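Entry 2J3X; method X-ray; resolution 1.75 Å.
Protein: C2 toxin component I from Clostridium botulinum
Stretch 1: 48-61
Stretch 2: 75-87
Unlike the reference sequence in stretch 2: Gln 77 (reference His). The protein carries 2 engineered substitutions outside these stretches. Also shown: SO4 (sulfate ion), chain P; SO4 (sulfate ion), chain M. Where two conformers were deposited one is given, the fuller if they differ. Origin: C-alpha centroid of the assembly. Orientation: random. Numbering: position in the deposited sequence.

Stretch 1 (48-61) EYKTKIDNFSTDIL
Stretch 2 (75-87) ENQNLFDVERIRE

Two helices that cross almost at right angles can share only a short patch of surface, so the contact is concentrated where the helices cross. The two stretches of this C2 toxin component illustrate the principle. Residues 48-59 are helical, continuing a helix begun earlier in the chain, with phi/psi near -62/-43 and regular i to i+4 backbone bonds. Residues 77-87 form the second helix, which runs on beyond the stretch; leading into it, Glu 75 has positive phi (56/43) and Asn 76 is the N-cap (-65/118, chi1 t, chi2 -71°). The axes approach to 9.9 Å with an angle of 91° between their N-to-C directions (signed crossing angle -91°). Two pairs set the register: the CA atoms of Ile 53 and Asn 78 lie 6.8 Å apart, those of Ser 57 and Val 82 6.3 Å. The contact between them buries 555 Å², both sides summed.

Along stretch 1, the first contact comes from Tyr 49. Its CA-to-CB bond points sideways, but a t rotamer (chi1 166°, chi2 -86°) carries the ring across, with Asp 81 OD2 (Asp 81 is m) at the ring edge, 3.4 Å from Tyr 49 OH. Lys 50 (t, t, t, m) points away; its NZ makes a weak hydrogen bond, part of a salt bridge, to Asp 54 OD2 at 3.3 Å.

Lys 52 supplies the sole hydrogen bond between the stretches. Its long chain (chi1 180°, chi2 -110°, chi3 -103°, chi4 160°) brings NZ to within 3.3 Å of Asn 78 OD1, spanning the gap while remaining exposed.

Ile 53 (m, m) is the knob of the packing, seated in a hole formed by Asn 78, Asp 81, Val 82 and Ile 85 (m, t). Branching at CB suits it to this role: its CG2 lies 3.8 Å from Ile 85 CD1 and 4.1 Å from Val 82 CG2, while its CD1 reaches 3.9 Å from Asn 78 O.

Phe 56, pointing toward the partner helix, loses the most surface to it. With chi1 -170° and chi2 81°, the ring lies against the first turn of helix 77-87. Asn 78 CB sits over one face, 3.5 Å from the ring centroid and 7° off the normal, a CH-pi contact; Asn 78 is m (chi1 -73°, chi2 -20°). Val 82 CG2 (chi1 166°) approaches the ring edge, 3.9 Å from Phe 56 CD2. Phe 56 CE2 is 3.4 Å from Leu 79 N, whose proton is already taken by the capping bond to Asn 76 OD1 at 2.8 Å.

At the close backbone approach, Ser 57 suits its place by being small: its CB is 4.0 Å from Val 82 CG2, and in the p rotamer its OG turns back to bond Asp 54 O at 2.8 Å, satisfying the buried hydroxyl within its own helix.

Ile 60 (p, t) closes the apolar patch. Its CD1 lies 3.8 Å from Leu 79 CD1 (Leu 79 is t, p), 3.9 Å from Val 82 CG1 and 3.6 Å from Arg 86 NH2. Arg 86 (m, t, t, chi4 164°) thus borders the patch.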

# COMPACT_ATOMS: atom_id res chain seq x y z
N GLU A 48 -7.60 -6.09 -20.86
CA GLU A 48 -7.25 -7.34 -20.19
C GLU A 48 -5.78 -7.37 -19.72
O GLU A 48 -5.53 -7.57 -18.53
CB GLU A 48 -7.51 -8.51 -21.13
CG GLU A 48 -8.10 -9.74 -20.47
CD GLU A 48 -9.64 -9.79 -20.60
OE1 GLU A 48 -10.16 -9.86 -21.75
OE2 GLU A 48 -10.33 -9.78 -19.54
N TYR A 49 -4.83 -7.17 -20.65
CA TYR A 49 -3.39 -7.13 -20.33
C TYR A 49 -3.06 -6.02 -19.37
O TYR A 49 -2.25 -6.24 -18.50
CB TYR A 49 -2.50 -7.04 -21.59
CG TYR A 49 -0.98 -6.66 -21.47
CD1 TYR A 49 -0.58 -5.32 -21.44
CD2 TYR A 49 0.04 -7.63 -21.48
CE1 TYR A 49 0.79 -4.94 -21.40
CE2 TYR A 49 1.46 -7.25 -21.43
CZ TYR A 49 1.83 -5.89 -21.41
OH TYR A 49 3.19 -5.43 -21.41
N LYS A 50 -3.65 -4.84 -19.53
CA LYS A 50 -3.37 -3.75 -18.58
C LYS A 50 -3.77 -4.14 -17.17
O LYS A 50 -3.05 -3.91 -16.22
CB LYS A 50 -4.08 -2.45 -18.96
CG LYS A 50 -3.75 -1.32 -17.98
CD LYS A 50 -4.25 0.03 -18.47
CE LYS A 50 -3.80 1.11 -17.52
NZ LYS A 50 -4.72 1.20 -16.37
N THR A 51 -4.94 -4.77 -17.05
CA THR A 51 -5.40 -5.25 -15.73
C THR A 51 -4.41 -6.28 -15.18
O THR A 51 -4.00 -6.24 -14.00
CB THR A 51 -6.83 -5.83 -15.85
OG1 THR A 51 -7.72 -4.74 -16.13
CG2 THR A 51 -7.27 -6.53 -14.53
N LYS A 52 -4.01 -7.19 -16.05
CA LYS A 52 -3.11 -8.28 -15.67
C LYS A 52 -1.74 -7.75 -15.18
O LYS A 52 -1.19 -8.20 -14.14
CB LYS A 52 -2.95 -9.24 -16.85
CG LYS A 52 -2.02 -10.43 -16.58
CD LYS A 52 -0.71 -10.36 -17.34
CE LYS A 52 -0.76 -11.31 -18.52
NZ LYS A 52 0.27 -10.93 -19.53
N ILE A 53 -1.16 -6.85 -15.99
CA ILE A 53 0.14 -6.28 -15.66
C ILE A 53 0.06 -5.39 -14.40
O ILE A 53 0.99 -5.42 -13.56
CB ILE A 53 0.68 -5.47 -16.89
CG1 ILE A 53 1.28 -6.45 -17.92
CG2 ILE A 53 1.74 -4.45 -16.51
CD1 ILE A 53 2.54 -7.33 -17.37
N ASP A 54 -1.03 -4.63 -14.25
CA ASP A 54 -1.19 -3.82 -13.04
C ASP A 54 -1.23 -4.71 -11.81
O ASP A 54 -0.59 -4.43 -10.81
CB ASP A 54 -2.47 -2.92 -13.09
CG ASP A 54 -2.26 -1.60 -13.88
OD1 ASP A 54 -1.11 -1.17 -14.06
OD2 ASP A 54 -3.25 -0.96 -14.28
N ASN A 55 -2.02 -5.78 -11.88
CA ASN A 55 -2.10 -6.72 -10.74
C ASN A 55 -0.76 -7.37 -10.48
O ASN A 55 -0.34 -7.52 -9.33
CB ASN A 55 -3.14 -7.79 -11.07
CG ASN A 55 -4.56 -7.29 -10.92
OD1 ASN A 55 -4.83 -6.26 -10.30
ND2 ASN A 55 -5.49 -8.06 -11.44
N PHE A 56 -0.06 -7.76 -11.53
CA PHE A 56 1.26 -8.36 -11.41
C PHE A 56 2.24 -7.36 -10.75
O PHE A 56 3.07 -7.74 -9.92
CB PHE A 56 1.76 -8.84 -12.78
CG PHE A 56 3.01 -9.69 -12.71
CD1 PHE A 56 2.95 -11.04 -12.38
CD2 PHE A 56 4.26 -9.09 -12.87
CE1 PHE A 56 4.13 -11.82 -12.29
CE2 PHE A 56 5.42 -9.85 -12.76
CZ PHE A 56 5.37 -11.21 -12.48
N SER A 57 2.18 -6.10 -11.16
CA SER A 57 3.07 -5.08 -10.60
C SER A 57 2.85 -4.88 -9.11
O SER A 57 3.77 -4.52 -8.35
CB SER A 57 2.97 -3.73 -11.38
OG SER A 57 1.77 -3.00 -11.03
N THR A 58 1.61 -5.14 -8.65
CA THR A 58 1.31 -5.10 -7.19
C THR A 58 1.86 -6.37 -6.53
O THR A 58 2.48 -6.30 -5.47
CB THR A 58 -0.20 -5.04 -7.03
OG1 THR A 58 -0.65 -3.76 -7.54
CG2 THR A 58 -0.60 -5.15 -5.55
N ASP A 59 1.55 -7.53 -7.12
CA ASP A 59 1.98 -8.83 -6.57
C ASP A 59 3.47 -8.88 -6.22
O ASP A 59 3.86 -9.37 -5.15
CB ASP A 59 1.73 -9.95 -7.61
CG ASP A 59 0.27 -10.13 -7.94
OD1 ASP A 59 -0.61 -9.67 -7.20
OD2 ASP A 59 0.03 -10.72 -9.02
N ILE A 60 4.31 -8.38 -7.13
CA ILE A 60 5.77 -8.42 -6.92
C ILE A 60 6.30 -7.58 -5.79
O ILE A 60 7.36 -7.91 -5.26
CB ILE A 60 6.55 -8.18 -8.22
CG1 ILE A 60 6.26 -6.74 -8.72
CG2 ILE A 60 6.13 -9.25 -9.31
CD1 ILE A 60 6.81 -6.45 -10.11
N LEU A 61 5.55 -6.53 -5.37
CA LEU A 61 5.99 -5.73 -4.20
C LEU A 61 5.89 -6.57 -2.90
O LEU A 61 6.47 -6.23 -1.86
CB LEU A 61 5.07 -4.50 -4.03
CG LEU A 61 4.94 -3.61 -5.28
CD1 LEU A 61 3.92 -2.45 -4.84
CD2 LEU A 61 6.27 -3.05 -5.60
N GLU A 75 13.47 -15.83 -17.04
CA GLU A 75 13.04 -14.97 -18.13
C GLU A 75 11.54 -14.67 -18.12
O GLU A 75 10.86 -14.72 -19.16
CB GLU A 75 13.41 -15.60 -19.49
CG GLU A 75 14.82 -16.14 -19.57
CD GLU A 75 15.77 -15.06 -19.93
OE1 GLU A 75 15.61 -13.95 -19.38
OE2 GLU A 75 16.65 -15.30 -20.78
N ASN A 76 11.00 -14.39 -16.94
CA ASN A 76 9.59 -14.12 -16.80
C ASN A 76 9.20 -12.84 -17.54
O ASN A 76 9.67 -11.74 -17.17
CB ASN A 76 9.23 -14.06 -15.32
CG ASN A 76 7.73 -13.87 -15.10
OD1 ASN A 76 7.19 -12.80 -15.36
ND2 ASN A 76 7.04 -14.94 -14.72
N GLN A 77 8.32 -12.97 -18.53
CA GLN A 77 7.96 -11.84 -19.38
C GLN A 77 7.08 -10.87 -18.63
O GLN A 77 7.13 -9.65 -18.93
CB GLN A 77 7.28 -12.28 -20.70
CG GLN A 77 8.30 -13.01 -21.68
CD GLN A 77 9.61 -12.25 -21.91
OE1 GLN A 77 9.61 -11.08 -22.35
NE2 GLN A 77 10.75 -12.92 -21.60
N ASN A 78 6.25 -11.36 -17.71
CA ASN A 78 5.42 -10.40 -16.93
C ASN A 78 6.35 -9.45 -16.16
O ASN A 78 6.14 -8.22 -16.18
CB ASN A 78 4.48 -11.12 -16.00
CG ASN A 78 3.33 -11.78 -16.74
OD1 ASN A 78 3.03 -11.42 -17.87
ND2 ASN A 78 2.67 -12.75 -16.09
N LEU A 79 7.39 -9.99 -15.52
CA LEU A 79 8.27 -9.13 -14.71
C LEU A 79 9.06 -8.21 -15.62
O LEU A 79 9.23 -7.02 -15.32
CB LEU A 79 9.18 -9.99 -13.82
CG LEU A 79 10.25 -9.25 -13.05
CD1 LEU A 79 9.57 -8.28 -11.99
CD2 LEU A 79 11.13 -10.27 -12.31
N PHE A 80 9.62 -8.75 -16.70
CA PHE A 80 10.37 -7.88 -17.65
C PHE A 80 9.49 -6.79 -18.22
O PHE A 80 9.96 -5.66 -18.41
CB PHE A 80 10.94 -8.67 -18.82
CG PHE A 80 12.04 -9.65 -18.41
CD1 PHE A 80 12.64 -9.62 -17.16
CD2 PHE A 80 12.53 -10.53 -19.37
CE1 PHE A 80 13.69 -10.57 -16.83
CE2 PHE A 80 13.55 -11.43 -19.07
CZ PHE A 80 14.12 -11.45 -17.83
N ASP A 81 8.23 -7.11 -18.50
CA ASP A 81 7.30 -6.10 -19.04
C ASP A 81 7.06 -4.97 -18.01
O ASP A 81 7.11 -3.79 -18.36
CB ASP A 81 5.96 -6.72 -19.46
CG ASP A 81 6.05 -7.41 -20.82
OD1 ASP A 81 7.00 -7.12 -21.57
OD2 ASP A 81 5.15 -8.23 -21.12
N VAL A 82 6.82 -5.32 -16.75
CA VAL A 82 6.72 -4.30 -15.67
C VAL A 82 8.01 -3.45 -15.63
O VAL A 82 7.94 -2.20 -15.55
CB VAL A 82 6.43 -4.92 -14.28
CG1 VAL A 82 6.67 -3.94 -13.08
CG2 VAL A 82 5.00 -5.55 -14.25
N GLU A 83 9.17 -4.10 -15.65
CA GLU A 83 10.43 -3.33 -15.59
C GLU A 83 10.56 -2.39 -16.81
O GLU A 83 11.02 -1.25 -16.68
CB GLU A 83 11.58 -4.31 -15.51
CG GLU A 83 11.60 -5.07 -14.15
CD GLU A 83 12.60 -6.24 -14.10
OE1 GLU A 83 13.05 -6.67 -15.17
OE2 GLU A 83 12.93 -6.66 -12.95
N ARG A 84 10.16 -2.88 -17.98
CA ARG A 84 10.25 -2.07 -19.22
C ARG A 84 9.32 -0.86 -19.22
O ARG A 84 9.67 0.20 -19.74
CB ARG A 84 10.01 -2.95 -20.45
CG ARG A 84 11.25 -3.85 -20.75
CD ARG A 84 10.92 -5.00 -21.69
NE ARG A 84 12.05 -5.94 -21.72
CZ ARG A 84 11.94 -7.22 -22.11
NH1 ARG A 84 10.77 -7.72 -22.55
NH2 ARG A 84 13.03 -8.00 -22.07
N ILE A 85 8.13 -1.05 -18.65
CA ILE A 85 7.15 0.05 -18.50
C ILE A 85 7.76 1.07 -17.53
O ILE A 85 7.72 2.28 -17.76
CB ILE A 85 5.75 -0.46 -18.07
CG1 ILE A 85 5.10 -1.26 -19.20
CG2 ILE A 85 4.82 0.73 -17.73
CD1 ILE A 85 3.92 -2.17 -18.71
N ARG A 86 8.31 0.61 -16.41
CA ARG A 86 8.94 1.52 -15.45
C ARG A 86 10.03 2.32 -16.11
O ARG A 86 10.14 3.55 -15.88
CB ARG A 86 9.56 0.75 -14.27
CG ARG A 86 8.53 0.12 -13.34
CD ARG A 86 9.35 -0.57 -12.25
NE ARG A 86 8.55 -1.46 -11.40
CZ ARG A 86 9.06 -2.39 -10.60
NH1 ARG A 86 10.39 -2.59 -10.54
NH2 ARG A 86 8.24 -3.11 -9.85
N GLU A 87 10.84 1.63 -16.90
CA GLU A 87 11.96 2.27 -17.60
C GLU A 87 11.46 3.28 -18.65
O GLU A 87 12.04 4.38 -18.75
CB GLU A 87 12.83 1.20 -18.25
CG GLU A 87 14.06 1.69 -18.95
CD GLU A 87 14.87 0.55 -19.62
OE1 GLU A 87 14.56 -0.64 -19.42
OE2 GLU A 87 15.83 0.85 -20.36
S SO4 P . -6.63 -1.60 -14.27
O1 SO4 P . -6.36 -1.20 -15.65
O2 SO4 P . -5.45 -2.20 -13.62
O3 SO4 P . -7.04 -0.44 -13.47
O4 SO4 P . -7.65 -2.66 -14.32
S SO4 M . 13.26 -4.66 -10.20
O1 SO4 M . 12.15 -5.30 -10.99
O2 SO4 M . 13.93 -3.76 -11.14
O3 SO4 M . 12.70 -3.83 -9.13
O4 SO4 M . 14.20 -5.66 -9.69